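PDB 5C82: nourseothricin acetyltransferase from Streptomyces noursei, which probably inactivates the streptothricin-type antibiotic nourseothricin by transferring an acetyl group to it from acetyl-CoA. Local coordinates for residues A9-S15 and R80-G86; L91-V97 and V108-A114; F162-D168 and Q181-M187. The protein carries 1 engineered substitution. All coordinates share one frame. Residue numbers count along the deposited sequence, not the author numbering.

Contact 1 of 3, residues A9-S15 and R80-G86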
# COMPACT_ATOMS: atom_id res chain seq x y z
N ALA A 9 -28.65 11.17 -17.37
CA ALA A 9 -27.98 11.87 -18.50
C ALA A 9 -26.72 11.17 -19.06
O ALA A 9 -26.14 11.66 -20.05
CB ALA A 9 -27.67 13.32 -18.14
N TYR A 10 -26.31 10.02 -18.49
CA TYR A 10 -25.10 9.35 -18.96
C TYR A 10 -25.32 7.91 -19.43
O TYR A 10 -26.35 7.29 -19.10
CB TYR A 10 -23.99 9.42 -17.89
CG TYR A 10 -23.65 10.83 -17.47
CD1 TYR A 10 -22.81 11.63 -18.24
CD2 TYR A 10 -24.20 11.38 -16.31
CE1 TYR A 10 -22.54 12.95 -17.88
CE2 TYR A 10 -23.95 12.71 -15.96
CZ TYR A 10 -23.09 13.48 -16.73
OH TYR A 10 -22.79 14.76 -16.34
N ARG A 11 -24.36 7.39 -20.21
CA ARG A 11 -24.35 6.00 -20.69
C ARG A 11 -23.14 5.37 -20.07
O ARG A 11 -22.12 6.05 -19.92
CB ARG A 11 -24.29 5.91 -22.22
CG ARG A 11 -25.52 6.54 -22.88
CD ARG A 11 -25.36 6.65 -24.39
NE ARG A 11 -26.57 7.20 -25.02
CZ ARG A 11 -27.64 6.48 -25.33
NH1 ARG A 11 -27.67 5.17 -25.10
NH2 ARG A 11 -28.69 7.06 -25.89
N TYR A 12 -23.24 4.11 -19.68
CA TYR A 12 -22.16 3.43 -18.99
C TYR A 12 -21.88 2.11 -19.63
O TYR A 12 -22.81 1.42 -20.01
CB TYR A 12 -22.52 3.20 -17.51
CG TYR A 12 -22.84 4.46 -16.75
CD1 TYR A 12 -24.14 4.96 -16.69
CD2 TYR A 12 -21.85 5.13 -16.03
CE1 TYR A 12 -24.43 6.12 -15.99
CE2 TYR A 12 -22.13 6.31 -15.34
CZ TYR A 12 -23.42 6.81 -15.34
OH TYR A 12 -23.67 7.96 -14.64
N ARG A 13 -20.60 1.74 -19.72
CA ARG A 13 -20.17 0.46 -20.27
C ARG A 13 -18.74 0.11 -19.86
O ARG A 13 -18.02 0.92 -19.28
CB ARG A 13 -20.29 0.44 -21.82
CG ARG A 13 -19.58 1.56 -22.57
CD ARG A 13 -19.50 1.22 -24.06
NE ARG A 13 -18.96 2.32 -24.87
CZ ARG A 13 -17.66 2.61 -24.97
NH1 ARG A 13 -16.76 1.88 -24.33
NH2 ARG A 13 -17.26 3.62 -25.72
N THR A 14 -18.33 -1.10 -20.22
CA THR A 14 -16.96 -1.52 -20.04
C THR A 14 -16.17 -0.80 -21.16
O THR A 14 -16.73 -0.53 -22.24
CB THR A 14 -16.88 -3.04 -20.00
OG1 THR A 14 -17.48 -3.47 -18.78
CG2 THR A 14 -15.47 -3.56 -20.06
N SER A 15 -14.94 -0.38 -20.86
CA SER A 15 -14.10 0.31 -21.83
C SER A 15 -13.72 -0.65 -22.99
O SER A 15 -13.74 -1.87 -22.83
CB SER A 15 -12.81 0.78 -21.17
OG SER A 15 -11.97 -0.34 -20.95
N ARG A 80 -10.57 -4.37 -14.66
CA ARG A 80 -11.66 -3.82 -15.48
C ARG A 80 -11.72 -2.29 -15.41
O ARG A 80 -11.41 -1.71 -14.37
CB ARG A 80 -13.02 -4.39 -15.07
CG ARG A 80 -14.10 -4.28 -16.16
CD ARG A 80 -15.19 -5.26 -15.86
NE ARG A 80 -16.11 -5.47 -16.97
CZ ARG A 80 -16.61 -6.65 -17.29
NH1 ARG A 80 -16.25 -7.74 -16.61
NH2 ARG A 80 -17.46 -6.77 -18.31
N THR A 81 -12.11 -1.66 -16.53
CA THR A 81 -12.32 -0.22 -16.65
C THR A 81 -13.76 0.04 -17.09
O THR A 81 -14.20 -0.52 -18.09
CB THR A 81 -11.32 0.44 -17.63
OG1 THR A 81 -9.99 0.21 -17.19
CG2 THR A 81 -11.55 1.96 -17.80
N PHE A 82 -14.47 0.90 -16.35
CA PHE A 82 -15.82 1.33 -16.69
C PHE A 82 -15.77 2.79 -17.11
O PHE A 82 -15.11 3.60 -16.46
CB PHE A 82 -16.80 1.13 -15.53
CG PHE A 82 -16.92 -0.30 -15.09
CD1 PHE A 82 -17.71 -1.20 -15.80
CD2 PHE A 82 -16.32 -0.73 -13.91
CE1 PHE A 82 -17.83 -2.52 -15.39
CE2 PHE A 82 -16.44 -2.06 -13.49
CZ PHE A 82 -17.21 -2.94 -14.22
N VAL A 83 -16.46 3.13 -18.21
CA VAL A 83 -16.51 4.49 -18.74
C VAL A 83 -17.92 5.02 -18.66
O VAL A 83 -18.87 4.24 -18.76
CB VAL A 83 -15.95 4.59 -20.20
CG1 VAL A 83 -14.43 4.41 -20.24
CG2 VAL A 83 -16.66 3.60 -21.15
N ALA A 84 -18.06 6.33 -18.55
CA ALA A 84 -19.34 7.05 -18.54
C ALA A 84 -19.28 8.11 -19.64
O ALA A 84 -18.36 8.92 -19.65
CB ALA A 84 -19.58 7.72 -17.20
N TYR A 85 -20.22 8.06 -20.59
CA TYR A 85 -20.28 9.03 -21.70
C TYR A 85 -21.53 9.89 -21.59
O TYR A 85 -22.61 9.40 -21.29
CB TYR A 85 -20.24 8.32 -23.06
CG TYR A 85 -18.84 7.97 -23.52
CD1 TYR A 85 -18.25 6.76 -23.17
CD2 TYR A 85 -18.10 8.84 -24.32
CE1 TYR A 85 -16.95 6.44 -23.56
CE2 TYR A 85 -16.80 8.53 -24.73
CZ TYR A 85 -16.24 7.33 -24.35
OH TYR A 85 -14.96 7.02 -24.75
N GLY A 86 -21.36 11.18 -21.85
CA GLY A 86 -22.46 12.13 -21.85
C GLY A 86 -23.22 12.10 -23.16
O GLY A 86 -22.83 11.37 -24.08
O HOH W 1 -12.04 -2.63 -19.43

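Contact 2 of 3, residues L91-V97 and V108-A114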
# COMPACT_ATOMS: atom_id res chain seq x y z
N LEU A 91 -16.35 11.85 -23.07
CA LEU A 91 -16.12 11.06 -21.88
C LEU A 91 -16.34 11.92 -20.64
O LEU A 91 -15.73 12.97 -20.50
CB LEU A 91 -14.73 10.44 -21.91
CG LEU A 91 -14.43 9.43 -20.81
CD1 LEU A 91 -15.31 8.20 -20.91
CD2 LEU A 91 -13.00 9.05 -20.84
N ALA A 92 -17.28 11.51 -19.80
CA ALA A 92 -17.62 12.24 -18.59
C ALA A 92 -16.77 11.72 -17.45
O ALA A 92 -16.50 12.47 -16.49
CB ALA A 92 -19.10 12.05 -18.26
N GLY A 93 -16.35 10.46 -17.55
CA GLY A 93 -15.56 9.85 -16.50
C GLY A 93 -15.26 8.39 -16.70
O GLY A 93 -15.84 7.74 -17.58
N PHE A 94 -14.32 7.87 -15.88
CA PHE A 94 -13.92 6.46 -15.91
C PHE A 94 -13.49 5.99 -14.53
O PHE A 94 -13.14 6.79 -13.67
CB PHE A 94 -12.80 6.20 -16.96
CG PHE A 94 -11.47 6.84 -16.64
CD1 PHE A 94 -11.18 8.14 -17.05
CD2 PHE A 94 -10.50 6.14 -15.92
CE1 PHE A 94 -9.97 8.74 -16.72
CE2 PHE A 94 -9.28 6.75 -15.58
CZ PHE A 94 -9.02 8.04 -15.99
N VAL A 95 -13.47 4.68 -14.35
CA VAL A 95 -12.98 4.04 -13.11
C VAL A 95 -12.22 2.78 -13.54
O VAL A 95 -12.70 2.01 -14.38
CB VAL A 95 -14.09 3.77 -12.04
CG1 VAL A 95 -15.13 2.75 -12.50
CG2 VAL A 95 -13.49 3.35 -10.70
N VAL A 96 -11.03 2.60 -12.99
CA VAL A 96 -10.20 1.44 -13.26
C VAL A 96 -10.20 0.68 -11.95
O VAL A 96 -9.92 1.27 -10.90
CB VAL A 96 -8.76 1.79 -13.76
CG1 VAL A 96 -7.97 0.52 -14.11
CG2 VAL A 96 -8.79 2.76 -14.94
N VAL A 97 -10.52 -0.61 -12.02
CA VAL A 97 -10.56 -1.51 -10.87
C VAL A 97 -9.68 -2.72 -11.11
O VAL A 97 -9.48 -3.14 -12.25
CB VAL A 97 -12.00 -1.88 -10.40
CG1 VAL A 97 -12.84 -0.63 -10.11
CG2 VAL A 97 -12.73 -2.82 -11.39
N VAL A 108 -9.62 0.32 -6.29
CA VAL A 108 -10.06 1.33 -7.25
C VAL A 108 -8.74 2.00 -7.62
O VAL A 108 -8.22 2.80 -6.83
CB VAL A 108 -11.10 2.32 -6.65
CG1 VAL A 108 -11.51 3.37 -7.67
CG2 VAL A 108 -12.33 1.58 -6.11
N GLU A 109 -8.12 1.56 -8.72
CA GLU A 109 -6.80 2.06 -9.15
C GLU A 109 -6.83 3.53 -9.51
O GLU A 109 -5.93 4.29 -9.14
CB GLU A 109 -6.26 1.27 -10.35
CG GLU A 109 -6.23 -0.23 -10.16
CD GLU A 109 -4.92 -0.81 -9.66
OE1 GLU A 109 -4.28 -0.17 -8.79
OE2 GLU A 109 -4.57 -1.93 -10.09
N ASP A 110 -7.88 3.94 -10.20
CA ASP A 110 -8.04 5.29 -10.68
C ASP A 110 -9.50 5.55 -10.87
O ASP A 110 -10.21 4.65 -11.27
CB ASP A 110 -7.30 5.41 -12.04
CG ASP A 110 -6.85 6.80 -12.46
OD1 ASP A 110 -6.85 7.72 -11.60
OD2 ASP A 110 -6.49 6.98 -13.64
N ILE A 111 -9.95 6.76 -10.56
CA ILE A 111 -11.33 7.23 -10.81
C ILE A 111 -11.23 8.72 -11.12
O ILE A 111 -10.58 9.45 -10.38
CB ILE A 111 -12.38 6.87 -9.71
CG1 ILE A 111 -13.80 7.38 -10.10
CG2 ILE A 111 -11.93 7.32 -8.29
CD1 ILE A 111 -14.98 6.92 -9.21
N GLU A 112 -11.78 9.14 -12.26
CA GLU A 112 -11.74 10.54 -12.68
C GLU A 112 -12.98 10.96 -13.41
O GLU A 112 -13.52 10.20 -14.21
CB GLU A 112 -10.46 10.86 -13.48
CG GLU A 112 -9.38 11.50 -12.62
CD GLU A 112 -7.97 11.02 -12.89
OE1 GLU A 112 -7.53 11.07 -14.06
OE2 GLU A 112 -7.29 10.65 -11.91
N VAL A 113 -13.48 12.16 -13.08
CA VAL A 113 -14.66 12.75 -13.66
C VAL A 113 -14.24 14.10 -14.27
O VAL A 113 -13.49 14.84 -13.62
CB VAL A 113 -15.82 12.85 -12.61
CG1 VAL A 113 -17.06 13.56 -13.17
CG2 VAL A 113 -16.20 11.48 -12.08
N ALA A 114 -14.68 14.41 -15.52
CA ALA A 114 -14.38 15.69 -16.21
C ALA A 114 -14.96 16.82 -15.36
O ALA A 114 -16.04 16.64 -14.81
CB ALA A 114 -14.97 15.70 -17.61

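Contact 3 of 3, residues F162-D168 and Q181-M187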
# COMPACT_ATOMS: atom_id res chain seq x y z
N PHE A 162 -17.05 5.18 2.18
CA PHE A 162 -15.65 4.92 2.53
C PHE A 162 -15.27 5.65 3.81
O PHE A 162 -15.88 6.67 4.16
CB PHE A 162 -14.69 5.37 1.40
CG PHE A 162 -14.78 4.53 0.15
CD1 PHE A 162 -15.76 4.79 -0.82
CD2 PHE A 162 -13.89 3.49 -0.07
CE1 PHE A 162 -15.84 4.00 -1.98
CE2 PHE A 162 -13.99 2.69 -1.23
CZ PHE A 162 -14.95 2.96 -2.17
N THR A 163 -14.28 5.10 4.53
CA THR A 163 -13.68 5.73 5.72
C THR A 163 -12.18 5.50 5.63
O THR A 163 -11.75 4.52 5.02
CB THR A 163 -14.22 5.18 7.05
OG1 THR A 163 -13.90 3.80 7.12
CG2 THR A 163 -15.72 5.39 7.25
N LEU A 164 -11.39 6.39 6.23
CA LEU A 164 -9.94 6.27 6.27
C LEU A 164 -9.55 4.91 6.87
O LEU A 164 -10.04 4.56 7.93
CB LEU A 164 -9.37 7.41 7.14
CG LEU A 164 -7.87 7.57 7.18
CD1 LEU A 164 -7.32 8.13 5.83
CD2 LEU A 164 -7.49 8.48 8.31
N CYS A 165 -8.68 4.15 6.19
CA CYS A 165 -8.24 2.84 6.69
C CYS A 165 -6.72 2.78 6.82
O CYS A 165 -6.17 1.78 7.26
CB CYS A 165 -8.79 1.71 5.83
SG CYS A 165 -8.04 1.58 4.20
N GLY A 166 -6.05 3.84 6.42
CA GLY A 166 -4.61 3.92 6.49
C GLY A 166 -4.07 5.05 5.65
O GLY A 166 -4.83 5.92 5.19
N LEU A 167 -2.74 5.04 5.47
CA LEU A 167 -2.01 6.05 4.71
C LEU A 167 -0.58 5.59 4.45
O LEU A 167 -0.11 4.66 5.10
CB LEU A 167 -2.00 7.43 5.46
CG LEU A 167 -1.10 7.61 6.70
CD1 LEU A 167 -0.87 9.07 7.00
CD2 LEU A 167 -1.74 7.07 7.94
N ASP A 168 0.11 6.25 3.50
CA ASP A 168 1.54 6.04 3.23
C ASP A 168 2.15 7.41 2.93
O ASP A 168 1.98 7.94 1.83
CB ASP A 168 1.82 5.02 2.11
CG ASP A 168 3.31 4.65 1.96
OD1 ASP A 168 4.18 5.34 2.56
OD2 ASP A 168 3.61 3.69 1.25
N GLN A 181 0.85 13.10 0.76
CA GLN A 181 0.86 11.76 1.38
C GLN A 181 -0.27 10.97 0.76
O GLN A 181 -1.30 11.55 0.38
CB GLN A 181 0.69 11.84 2.92
CG GLN A 181 1.81 12.63 3.67
CD GLN A 181 1.74 14.12 3.46
OE1 GLN A 181 0.66 14.75 3.57
NE2 GLN A 181 2.85 14.71 3.03
N ALA A 182 -0.08 9.66 0.62
CA ALA A 182 -1.16 8.84 0.08
C ALA A 182 -2.14 8.49 1.22
O ALA A 182 -1.71 8.09 2.28
CB ALA A 182 -0.60 7.57 -0.56
N LEU A 183 -3.42 8.73 1.03
CA LEU A 183 -4.41 8.38 2.05
C LEU A 183 -5.18 7.18 1.54
O LEU A 183 -5.55 7.12 0.35
CB LEU A 183 -5.36 9.53 2.42
CG LEU A 183 -4.75 10.87 2.88
CD1 LEU A 183 -5.86 11.85 3.21
CD2 LEU A 183 -3.75 10.71 4.08
N TYR A 184 -5.41 6.22 2.44
CA TYR A 184 -6.10 4.98 2.11
C TYR A 184 -7.50 4.94 2.70
O TYR A 184 -7.69 5.31 3.85
CB TYR A 184 -5.25 3.76 2.52
CG TYR A 184 -3.89 3.72 1.84
CD1 TYR A 184 -3.72 4.17 0.54
CD2 TYR A 184 -2.80 3.10 2.47
CE1 TYR A 184 -2.49 4.07 -0.10
CE2 TYR A 184 -1.56 3.01 1.83
CZ TYR A 184 -1.41 3.51 0.56
OH TYR A 184 -0.21 3.41 -0.11
N MSE A 185 -8.51 4.59 1.85
CA MSE A 185 -9.90 4.53 2.31
C MSE A 185 -10.53 3.23 1.87
O MSE A 185 -10.25 2.72 0.78
CB MSE A 185 -10.73 5.75 1.85
CG MSE A 185 -10.10 7.11 2.22
SE MSE A 185 -11.18 8.60 1.66
CE MSE A 185 -12.65 8.48 3.08
N SER A 186 -11.37 2.67 2.72
CA SER A 186 -12.02 1.42 2.39
C SER A 186 -13.49 1.43 2.73
O SER A 186 -13.95 2.23 3.54
CB SER A 186 -11.33 0.24 3.07
OG SER A 186 -11.47 0.32 4.48
N MSE A 187 -14.21 0.50 2.11
CA MSE A 187 -15.63 0.28 2.33
C MSE A 187 -15.87 -1.21 2.32
O MSE A 187 -15.43 -1.83 1.34
CB MSE A 187 -16.41 0.91 1.17
CG MSE A 187 -17.85 0.98 1.41
SE MSE A 187 -18.70 1.80 -0.11
CE MSE A 187 -18.72 0.31 -1.39
O HOH W 2 -12.54 1.69 6.50

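Contact 1 of 3, residues A9-S15 and R80-G86
Arg13 lays one face of its guanidinium over Val83 and Tyr85, with NH1 3.6 Å from Val83 CG2 and NH2 3.6 Å from Tyr85 CE1. Beneath, strand 11-14, an edge of the central mixed sheet of the GNAT fold, runs antiparallel to strand 80-85, the axes 4.8 Å apart at 160°. Arg11 and Tyr85 exchange two backbone hydrogen bonds (Arg11 N to Tyr85 O 2.9 Å, Tyr85 N to Arg11 O 2.8 Å). Arg13 and Val83 do the same, and Ser15 N extends the ladder to Thr81 O (2.9 Å). Asp19 takes the polar ends of Arg13 and Tyr85, in a salt bridge with the first and a hydrogen bond with the second. On the other face Tyr12 CE2 rests 3.5 Å from Ala84 CB and its ring reaches helix 122-137, while the Tyr10 hydroxyl bonds to His117. Thr14 OG1 accepts a hydrogen bond from Arg80 NE at 3.0 Å, and a water bridges Ser15 OG (2.7 Å) and Thr81 N (3.1 Å).

Contact 2 of 3, residues L91-V97 and V108-A114
A classic beta bulge interrupts this antiparallel pairing: Glu109 and Asp110 both face Val96, whose O receives two weak hydrogen bonds, from Glu109 N at 2.8 Å and Asp110 N at 3.4 Å. The extra residue shifts the register by one, so that Val97 lies opposite Val108, consistent with the β4 bulge of GNAT enzymes, near which acetyl-CoA typically binds. The two strands are the arms of a beta hairpin in the central sheet, their axes 4.6 Å apart at closest approach, at 177°. Val96 N also bonds to Asp110 O (2.8 Å); beyond the bulge, Phe94 and Glu112 form a reciprocal pair (Phe94 N to Glu112 O 3.0 Å, Glu112 N to Phe94 O 3.1 Å), and Ala114 N closes the ladder on Ala92 O (2.8 Å). Phe94 leans across strand 108-113, meeting Asp110 OD2 with its ring edge, 3.4 Å from CE2. On the face opposite Phe94, Val95 CG2 packs on Val108 CG1 (3.6 Å) and Ile111 CB (3.8 Å). Gly93 CA lies 3.1 Å from Glu112 O; a CB would clash with that oxygen. A tartrate, probably from the crystallisation liquor, lies against the Val113 side chain. Helix 122-137 covers the face of Val95, Val97 and Val108 through Leu126, Met127 and Ala130, and helix 20-25 touches Leu91 and Phe94; strand 79-85 flanks 91-97, while Val108 bonds through its backbone to Trp143 of strand 141-147.

Contact 3 of 3, residues F162-D168 and Q181-M187
Phe162, Tyr184 and Met185 bury the most surface where strand 163-168, at the end of the GNAT central sheet within this chain, pairs antiparallel with strand 182-187 around a classic beta bulge. Phe162 comes just before its strand and turns one ring face to selenomethionine Met187: Met187 CB lies 3.9 Å, and Met187 SE 4.4 Å, from the centroid of the Phe162 ring, a CH-pi and a Met-aromatic contact. Phe162 CB also packs on Met185 CB (4.0 Å), and Met185 touches Tyr157 of helix 151-158. Tyr184 sits at the bulge, faced by both Cys165 and Gly166. Its O accepts a hydrogen bond from Cys165 N (2.8 Å) and a weak one from Gly166 N (3.4 Å), while its N bonds to Gly166 O (2.8 Å). The second subunit pairs with residues 166-168, carrying the sheet across the interface, and its Arg105 forms a salt bridge with Asp168. The Tyr184 ring lies beside Gly166, Leu167 and Asp168 of its own chain, with OH 3.4 Å from Asp168 CB.

Overall arrangement
All three contacts belong to one mixed sheet, and each closes along the chain before the next opens. Contacts 1 and 2, with centres 9 Å apart, adjoin directly: strands 79-85 and 91-100 are joined by probable hydrogen bonds from Arg80 O to Val97 N (2.7 Å) and Ala84 O to Ala92 N (2.8 Å). Contact 3 lies across strand 141-147, its centre 18 Å from that of contact 2 and 26 Å from that of contact 1. Strand 11-14 ends the sheet at contact 1; at contact 3 the sheet runs on into the second subunit. In contact 2 the side chain of Val113 is about 3 Å from the bound tartrate; the loop that follows probably receives the acetyl-CoA pyrophosphate, as in other GNAT enzymes.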